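Local coordinates for protein 2-Keto-3-deoxy-(6-phospho-)gluconate aldolase (Thermoproteus tenax, PDB 2R91) that is a TIM-barrel aldolase of the dihydrodipicolinate synthetase family that assembles from four chains, at residues N23-I28 / F250-E254; V7-F11 / V243-V247. All blocks are in the same frame, centred on the assembly; numbering follows the deposited sequence.

Interaction 1 of 2, residues N23-I28 / F250-E254; sequences NHVKNI and FQGYE
In this TIM barrel, Tyr-253, just past the C-terminal end of helix 239-251, lies against one side of helix 18-30, the helix that follows the first barrel strand, and meets Asn-23, His-24 and Asn-27. Asn-23 covers one face of its phenol, and His-24 and Asn-27 meet it at the edge, round the hydroxyl. ND2 of Asn-23 sits over that face, displaced toward the rim and 3.4 Å from CG of Tyr-253, with the amide plane nearly upright on the ring at 82°. The same ND2 gives a hydrogen bond to a water that in turn donates to the carbonyl O of Glu-254. At the far end of the ring, OH of Tyr-253 is gripped twice: it lies 2.7 Å from ND1 of His-24, a bond in which either atom could donate, and it accepts a more bent bond of 3.0 Å from ND2 of Asn-27. The imidazole and phenol meet rim to rim, neither covering the other's face. CG of His-24 stands anti to the backbone N (chi1 177°), which carries the ring across to the hydroxyl; its NE2 is held by Asn-199, so both ring nitrogens have partners. ND2 of Asn-27 also donates to OE1 of Gln-251 at 2.9 Å, an almost straight bond (167°) that reaches the acceptor from above its carbonyl plane. Gln-251 is fixed further by Tyr-200, Glu-203 and Lys-31. Gly-252, with positive phi, ends the helical conformation; Gln-251 and Tyr-253 on either side of it tie helix 239-251, which follows the eight barrel strands, to helix 18-30 of the barrel's outer layer.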
# COMPACT_ATOMS: atom_id res chain seq x y z
N ASN A 23 -7.31 -36.99 -15.54
CA ASN A 23 -8.50 -37.40 -14.82
C ASN A 23 -9.19 -36.15 -14.27
O ASN A 23 -10.40 -35.97 -14.44
CB ASN A 23 -8.13 -38.34 -13.67
CG ASN A 23 -9.34 -38.69 -12.79
OD1 ASN A 23 -10.20 -39.46 -13.19
ND2 ASN A 23 -9.38 -38.14 -11.57
N HIS A 24 -8.39 -35.28 -13.64
CA HIS A 24 -8.92 -34.03 -13.03
C HIS A 24 -9.55 -33.13 -14.10
O HIS A 24 -10.68 -32.71 -13.98
CB HIS A 24 -7.79 -33.29 -12.31
CG HIS A 24 -8.22 -31.97 -11.71
ND1 HIS A 24 -9.24 -31.87 -10.79
CD2 HIS A 24 -7.74 -30.71 -11.88
CE1 HIS A 24 -9.39 -30.59 -10.43
NE2 HIS A 24 -8.49 -29.87 -11.08
N VAL A 25 -8.84 -32.87 -15.19
CA VAL A 25 -9.40 -32.04 -16.25
C VAL A 25 -10.72 -32.60 -16.83
O VAL A 25 -11.69 -31.86 -17.06
CB VAL A 25 -8.39 -31.79 -17.37
CG1 VAL A 25 -9.11 -31.25 -18.61
CG2 VAL A 25 -7.27 -30.82 -16.91
N LYS A 26 -10.75 -33.90 -17.05
CA LYS A 26 -11.94 -34.51 -17.64
C LYS A 26 -13.12 -34.46 -16.66
O LYS A 26 -14.26 -34.26 -17.08
CB LYS A 26 -11.62 -35.94 -18.09
CG LYS A 26 -10.66 -35.96 -19.31
CD LYS A 26 -10.02 -37.36 -19.49
CE LYS A 26 -8.83 -37.33 -20.47
NZ LYS A 26 -8.06 -38.63 -20.40
N ASN A 27 -12.85 -34.64 -15.37
CA ASN A 27 -13.90 -34.45 -14.37
C ASN A 27 -14.47 -33.03 -14.37
O ASN A 27 -15.68 -32.80 -14.52
CB ASN A 27 -13.40 -34.80 -12.96
CG ASN A 27 -14.47 -34.55 -11.90
OD1 ASN A 27 -15.53 -35.15 -11.94
ND2 ASN A 27 -14.20 -33.62 -10.97
N ILE A 28 -13.60 -32.03 -14.22
CA ILE A 28 -14.15 -30.69 -14.07
C ILE A 28 -14.82 -30.18 -15.34
O ILE A 28 -15.80 -29.44 -15.29
CB ILE A 28 -13.11 -29.69 -13.47
CG1 ILE A 28 -12.04 -29.31 -14.51
CG2 ILE A 28 -12.49 -30.30 -12.20
CD1 ILE A 28 -10.85 -28.46 -13.92
N PHE A 250 -13.87 -32.46 -2.18
CA PHE A 250 -15.13 -32.27 -2.84
C PHE A 250 -15.36 -33.15 -4.08
O PHE A 250 -16.51 -33.39 -4.47
CB PHE A 250 -15.31 -30.80 -3.23
CG PHE A 250 -15.54 -29.88 -2.05
CD1 PHE A 250 -16.77 -29.87 -1.38
CD2 PHE A 250 -14.55 -29.02 -1.62
CE1 PHE A 250 -16.99 -29.00 -0.29
CE2 PHE A 250 -14.77 -28.16 -0.54
CZ PHE A 250 -15.97 -28.16 0.12
N GLN A 251 -14.26 -33.57 -4.72
CA GLN A 251 -14.37 -34.35 -5.98
C GLN A 251 -14.02 -35.83 -5.78
O GLN A 251 -14.35 -36.65 -6.62
CB GLN A 251 -13.49 -33.73 -7.09
CG GLN A 251 -13.87 -32.31 -7.48
CD GLN A 251 -15.33 -32.22 -7.89
OE1 GLN A 251 -15.82 -33.04 -8.68
NE2 GLN A 251 -16.05 -31.21 -7.33
N GLY A 252 -13.34 -36.16 -4.70
CA GLY A 252 -13.18 -37.56 -4.32
C GLY A 252 -12.15 -38.38 -5.09
O GLY A 252 -12.27 -39.61 -5.18
N TYR A 253 -11.14 -37.73 -5.65
CA TYR A 253 -10.03 -38.45 -6.27
C TYR A 253 -8.72 -37.77 -5.90
O TYR A 253 -8.71 -36.62 -5.42
CB TYR A 253 -10.19 -38.55 -7.81
CG TYR A 253 -10.44 -37.23 -8.50
CD1 TYR A 253 -9.45 -36.26 -8.60
CD2 TYR A 253 -11.68 -36.96 -9.06
CE1 TYR A 253 -9.71 -35.00 -9.24
CE2 TYR A 253 -11.94 -35.76 -9.71
CZ TYR A 253 -10.94 -34.79 -9.78
OH TYR A 253 -11.26 -33.62 -10.41
N GLU A 254 -7.62 -38.47 -6.15
CA GLU A 254 -6.29 -37.94 -5.83
C GLU A 254 -5.96 -36.79 -6.76
O GLU A 254 -6.12 -36.89 -7.97
CB GLU A 254 -5.22 -39.03 -5.94
CG GLU A 254 -5.18 -40.01 -4.76
CD GLU A 254 -3.96 -40.96 -4.84
OE1 GLU A 254 -3.23 -40.91 -5.86
OE2 GLU A 254 -3.74 -41.74 -3.87
O HOH W 1 -6.90 -37.00 -10.67

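Interaction 2 of 2, residues V7-F11 / V243-V247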
# COMPACT_ATOMS: atom_id res chain seq x y z
N VAL A 7 -6.32 -24.33 -13.91
CA VAL A 7 -6.17 -25.68 -13.42
C VAL A 7 -4.89 -25.87 -12.61
O VAL A 7 -3.85 -25.26 -12.92
CB VAL A 7 -6.28 -26.68 -14.60
CG1 VAL A 7 -5.03 -26.57 -15.53
CG2 VAL A 7 -6.51 -28.11 -14.08
N ILE A 8 -4.98 -26.68 -11.56
CA ILE A 8 -3.80 -27.05 -10.80
C ILE A 8 -2.84 -27.90 -11.65
O ILE A 8 -3.27 -28.66 -12.50
CB ILE A 8 -4.14 -27.83 -9.50
CG1 ILE A 8 -5.08 -29.01 -9.81
CG2 ILE A 8 -4.77 -26.88 -8.42
CD1 ILE A 8 -5.33 -29.97 -8.65
N THR A 9 -1.55 -27.78 -11.35
CA THR A 9 -0.53 -28.61 -11.94
C THR A 9 -0.25 -29.75 -10.95
O THR A 9 0.21 -29.53 -9.84
CB THR A 9 0.72 -27.76 -12.20
OG1 THR A 9 0.40 -26.69 -13.10
CG2 THR A 9 1.84 -28.62 -12.76
N THR A 10 -0.53 -30.99 -11.37
CA THR A 10 -0.56 -32.14 -10.46
C THR A 10 0.80 -32.85 -10.43
O THR A 10 1.07 -33.68 -11.31
CB THR A 10 -1.64 -33.15 -10.90
OG1 THR A 10 -1.43 -33.48 -12.28
CG2 THR A 10 -3.09 -32.59 -10.78
N PHE A 11 1.65 -32.55 -9.43
CA PHE A 11 2.91 -33.27 -9.22
C PHE A 11 2.66 -34.57 -8.43
O PHE A 11 1.75 -34.65 -7.58
CB PHE A 11 3.94 -32.42 -8.44
CG PHE A 11 4.48 -31.26 -9.20
CD1 PHE A 11 5.67 -31.38 -9.93
CD2 PHE A 11 3.84 -30.04 -9.18
CE1 PHE A 11 6.17 -30.29 -10.64
CE2 PHE A 11 4.35 -28.94 -9.86
CZ PHE A 11 5.52 -29.08 -10.62
N VAL A 243 -5.76 -25.84 -2.30
CA VAL A 243 -6.62 -26.07 -3.47
C VAL A 243 -6.63 -27.57 -3.82
O VAL A 243 -7.69 -28.14 -4.15
CB VAL A 243 -6.15 -25.20 -4.71
CG1 VAL A 243 -6.86 -25.64 -6.02
CG2 VAL A 243 -6.38 -23.73 -4.48
N TYR A 244 -5.47 -28.22 -3.72
CA TYR A 244 -5.32 -29.64 -4.05
C TYR A 244 -6.12 -30.51 -3.10
O TYR A 244 -6.81 -31.46 -3.53
CB TYR A 244 -3.85 -30.06 -3.90
CG TYR A 244 -2.91 -29.50 -4.93
CD1 TYR A 244 -2.47 -30.30 -6.02
CD2 TYR A 244 -2.40 -28.19 -4.80
CE1 TYR A 244 -1.57 -29.77 -6.97
CE2 TYR A 244 -1.51 -27.66 -5.74
CZ TYR A 244 -1.08 -28.48 -6.82
OH TYR A 244 -0.18 -27.96 -7.75
N GLU A 245 -6.05 -30.19 -1.80
CA GLU A 245 -6.83 -30.96 -0.82
C GLU A 245 -8.33 -30.72 -0.99
O GLU A 245 -9.13 -31.65 -0.83
CB GLU A 245 -6.34 -30.69 0.62
CG GLU A 245 -7.09 -31.46 1.73
CD GLU A 245 -6.88 -32.98 1.63
OE1 GLU A 245 -5.93 -33.40 0.96
OE2 GLU A 245 -7.68 -33.73 2.21
N LEU A 246 -8.72 -29.48 -1.32
CA LEU A 246 -10.12 -29.18 -1.62
C LEU A 246 -10.65 -30.02 -2.80
O LEU A 246 -11.80 -30.49 -2.78
CB LEU A 246 -10.34 -27.68 -1.87
CG LEU A 246 -10.09 -26.76 -0.65
CD1 LEU A 246 -10.23 -25.31 -1.06
CD2 LEU A 246 -11.08 -27.10 0.51
N VAL A 247 -9.84 -30.18 -3.85
CA VAL A 247 -10.23 -31.12 -4.92
C VAL A 247 -10.48 -32.53 -4.37
O VAL A 247 -11.50 -33.15 -4.69
CB VAL A 247 -9.16 -31.19 -6.05
CG1 VAL A 247 -9.56 -32.24 -7.16
CG2 VAL A 247 -8.95 -29.81 -6.66
O HOH W 2 -0.75 -25.95 -9.28
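Ile-8 forms the apolar centre, pressed against three side chains of helix 239-251. Its CG2 methyl meets CG1 of Val-243 at 3.4 Å, closer than usual for two carbons, so the packing is tight here. The CD1 methyl reaches the other way along the helix, 4.1 Å from CG2 of Val-247, one turn on from Val-243, and also touches the ring of Tyr-244, 3.9 Å from its CD1. With CG1 between the backbone N and the carbonyl carbon (chi1 51°), the two branches of Ile-8 part, one serving Val-243 and the other Val-247. Tyr-244 runs alongside the isoleucine in the opposite direction: CG2 of Ile-8 is 4.2 Å above the ring plane and over its centre, so one face of the phenol rests on the aliphatic side chain. Farther out, the edge of the ring faces the backbone of Thr-9, whose carbonyl O lies in the ring plane. OH of Tyr-244 donates to that O of Thr-9 at 2.6 Å, the donor tilted 29° from the carbonyl plane. A water donates to the same OH at 2.6 Å and accepts from N of Thr-9 at 2.9 Å, so that the hydroxyl serves both ends of one loop residue. CB of Thr-9 points away from the helix, and its OG1 bonds to O of Gly-43, while N of Ile-8 is taken by Asn-199. O and N of Thr-9 and N of Ile-8 are thus satisfied by a tyrosine, a water and an asparagine, and the apolar packing of Ile-8 is joined to a polar edge that probably holds the backbone in place.

Both contacts use helix 239-251, interaction 2 its middle and interaction 1 its C-terminal end and the residues after it, and their centres are about 9 Å apart. They meet directly around His-24 and Val-247. CG1 of Val-247 lies 3.5 Å from CE1 of Tyr-253 and 3.7 Å from ND1 of His-24, while NE2 of His-24 comes 3.7 Å from CG1 of Ile-8 and its CD2 lies 3.6 Å from CG2 of Val-7. Asn-199 ties them further, its OD1 bonding both NE2 of His-24 and N of Ile-8. Helix 239-251 is thereby attached to both the loop after strand 2-6 and helix 18-30, parts of the first beta-alpha unit of the barrel.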